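Local coordinates for protein 1-carboxybiuret hydrolase subunit AtzE (Pseudomonas sp., PDB 6C62) that hydrolyses 1-carboxybiuret to urea-1,3-dicarboxylate and ammonia in the bacterial breakdown of atrazine, at residues R351-R354 with D355-A359. Residues are numbered along the deposited sequence; the frame is centred on the assembly and turned at random.
Sequences RVYR and DKVNA
Val357 lays its CG2 methyl over the face of the Tyr353 ring, 4.1 Å from the centroid and 9° off the ring normal, a CH-pi contact between residues one helical turn apart. The ring can lie beneath that methyl because Tyr353 CG stands anti to the backbone N (chi1 -169°), beside its carbonyl carbon and hence turned toward the following turn. The same i to i+4 spacing brings Val352 CG1 to 3.8 Å from Lys356 CE, the two chains running alongside each other, and sets Arg354 CG 3.5 Å from Asn358 ND2, which is hydrogen-bonded to the backbone of a chain of another protein. Arg354 also joins a water bridge: one water donates to Arg351 O and to Asp355 OD1 and accepts from Arg354 NE at 2.8 Å, linking guanidinium and carboxylate without direct contact. Behind these side chains run the regular alpha-helical bonds, among them Val357 N to Tyr353 O at 2.8 Å. Farther out, Tyr353 OH is hydrogen-bonded with Pro403 O and Trp291 NE1, Lys356 forms a salt bridge with Asp293, and Arg354 pairs with an acidic side chain of another protein's chain. Helix 340-360, which leads into strand 366-370 of the large mixed sheet, packs Tyr353 and Val357 against Ala407 of helix 402-407, while its arginines face partner chains of the assembly.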
loop_
_atom_site.group_PDB
_atom_site.type_symbol
_atom_site.label_atom_id
_atom_site.label_comp_id
_atom_site.label_asym_id
_atom_site.label_seq_id
_atom_site.Cartn_x
_atom_site.Cartn_y
_atom_site.Cartn_z
ATOM N N ARG A 351 4.854 8.921 1.978
ATOM C CA ARG A 351 6.239 8.662 1.550
ATOM C C ARG A 351 7.160 9.864 1.844
ATOM O O ARG A 351 8.226 9.706 2.402
ATOM C CB ARG A 351 6.332 8.248 0.068
ATOM C CG ARG A 351 7.771 8.205 -0.491
ATOM C CD ARG A 351 7.812 7.642 -1.909
ATOM N NE ARG A 351 7.393 6.260 -1.915
ATOM C CZ ARG A 351 8.133 5.203 -1.592
ATOM N NH1 ARG A 351 9.395 5.327 -1.299
ATOM N NH2 ARG A 351 7.577 3.994 -1.587
ATOM N N VAL A 352 6.704 11.034 1.487
ATOM C CA VAL A 352 7.465 12.289 1.694
ATOM C C VAL A 352 7.645 12.510 3.191
ATOM O O VAL A 352 8.717 12.817 3.663
ATOM C CB VAL A 352 6.711 13.484 1.057
ATOM C CG1 VAL A 352 7.369 14.797 1.442
ATOM C CG2 VAL A 352 6.743 13.368 -0.458
ATOM N N TYR A 353 6.579 12.321 3.954
ATOM C CA TYR A 353 6.576 12.481 5.407
ATOM C C TYR A 353 7.538 11.541 6.061
ATOM O O TYR A 353 8.291 11.981 6.944
ATOM C CB TYR A 353 5.162 12.296 5.927
ATOM C CG TYR A 353 4.877 12.668 7.336
ATOM C CD1 TYR A 353 4.837 13.985 7.709
ATOM C CD2 TYR A 353 4.548 11.700 8.282
ATOM C CE1 TYR A 353 4.537 14.379 8.991
ATOM C CE2 TYR A 353 4.238 12.067 9.573
ATOM C CZ TYR A 353 4.230 13.442 9.919
ATOM O OH TYR A 353 3.874 13.819 11.164
ATOM N N ARG A 354 7.497 10.250 5.697
ATOM C CA ARG A 354 8.433 9.240 6.227
ATOM C C ARG A 354 9.882 9.705 5.986
ATOM O O ARG A 354 10.688 9.723 6.927
ATOM C CB ARG A 354 8.224 7.871 5.562
ATOM C CG ARG A 354 9.202 6.788 5.968
ATOM C CD ARG A 354 8.790 5.424 5.403
ATOM N NE ARG A 354 8.731 5.415 3.965
ATOM C CZ ARG A 354 7.949 4.609 3.251
ATOM N NH1 ARG A 354 7.227 3.668 3.834
ATOM N NH2 ARG A 354 7.919 4.696 1.912
ATOM N N ASP A 355 10.170 10.130 4.763
ATOM C CA ASP A 355 11.518 10.627 4.443
ATOM C C ASP A 355 11.910 11.812 5.362
ATOM O O ASP A 355 13.032 11.827 5.871
ATOM C CB ASP A 355 11.669 11.013 2.964
ATOM C CG ASP A 355 11.655 9.809 2.006
ATOM O OD1 ASP A 355 11.918 8.643 2.441
ATOM O OD2 ASP A 355 11.390 10.021 0.762
ATOM N N LYS A 356 10.996 12.762 5.574
ATOM C CA LYS A 356 11.311 13.962 6.373
ATOM C C LYS A 356 11.467 13.651 7.855
ATOM O O LYS A 356 12.314 14.201 8.545
ATOM C CB LYS A 356 10.245 15.036 6.196
ATOM C CG LYS A 356 10.187 15.651 4.786
ATOM C CD LYS A 356 9.140 16.730 4.754
ATOM C CE LYS A 356 9.185 17.474 3.452
ATOM N NZ LYS A 356 8.391 18.721 3.640
ATOM N N VAL A 357 10.617 12.766 8.383
ATOM C CA VAL A 357 10.740 12.350 9.759
ATOM C C VAL A 357 12.035 11.551 10.015
ATOM O O VAL A 357 12.739 11.807 11.019
ATOM C CB VAL A 357 9.458 11.618 10.266
ATOM C CG1 VAL A 357 9.667 11.042 11.650
ATOM C CG2 VAL A 357 8.293 12.603 10.290
ATOM N N ASN A 358 12.341 10.570 9.181
ATOM C CA ASN A 358 13.623 9.840 9.310
ATOM C C ASN A 358 14.844 10.785 9.204
ATOM O O ASN A 358 15.836 10.592 9.907
ATOM C CB ASN A 358 13.715 8.679 8.297
ATOM C CG ASN A 358 12.796 7.508 8.683
ATOM O OD1 ASN A 358 12.660 7.177 9.856
ATOM N ND2 ASN A 358 12.216 6.849 7.695
ATOM N N ALA A 359 14.749 11.801 8.368
ATOM C CA ALA A 359 15.813 12.794 8.241
ATOM C C ALA A 359 15.954 13.653 9.495
ATOM O O ALA A 359 17.078 13.909 9.947
ATOM C CB ALA A 359 15.648 13.669 6.987
HETATM O O HOH W 1 9.812 7.245 2.163
#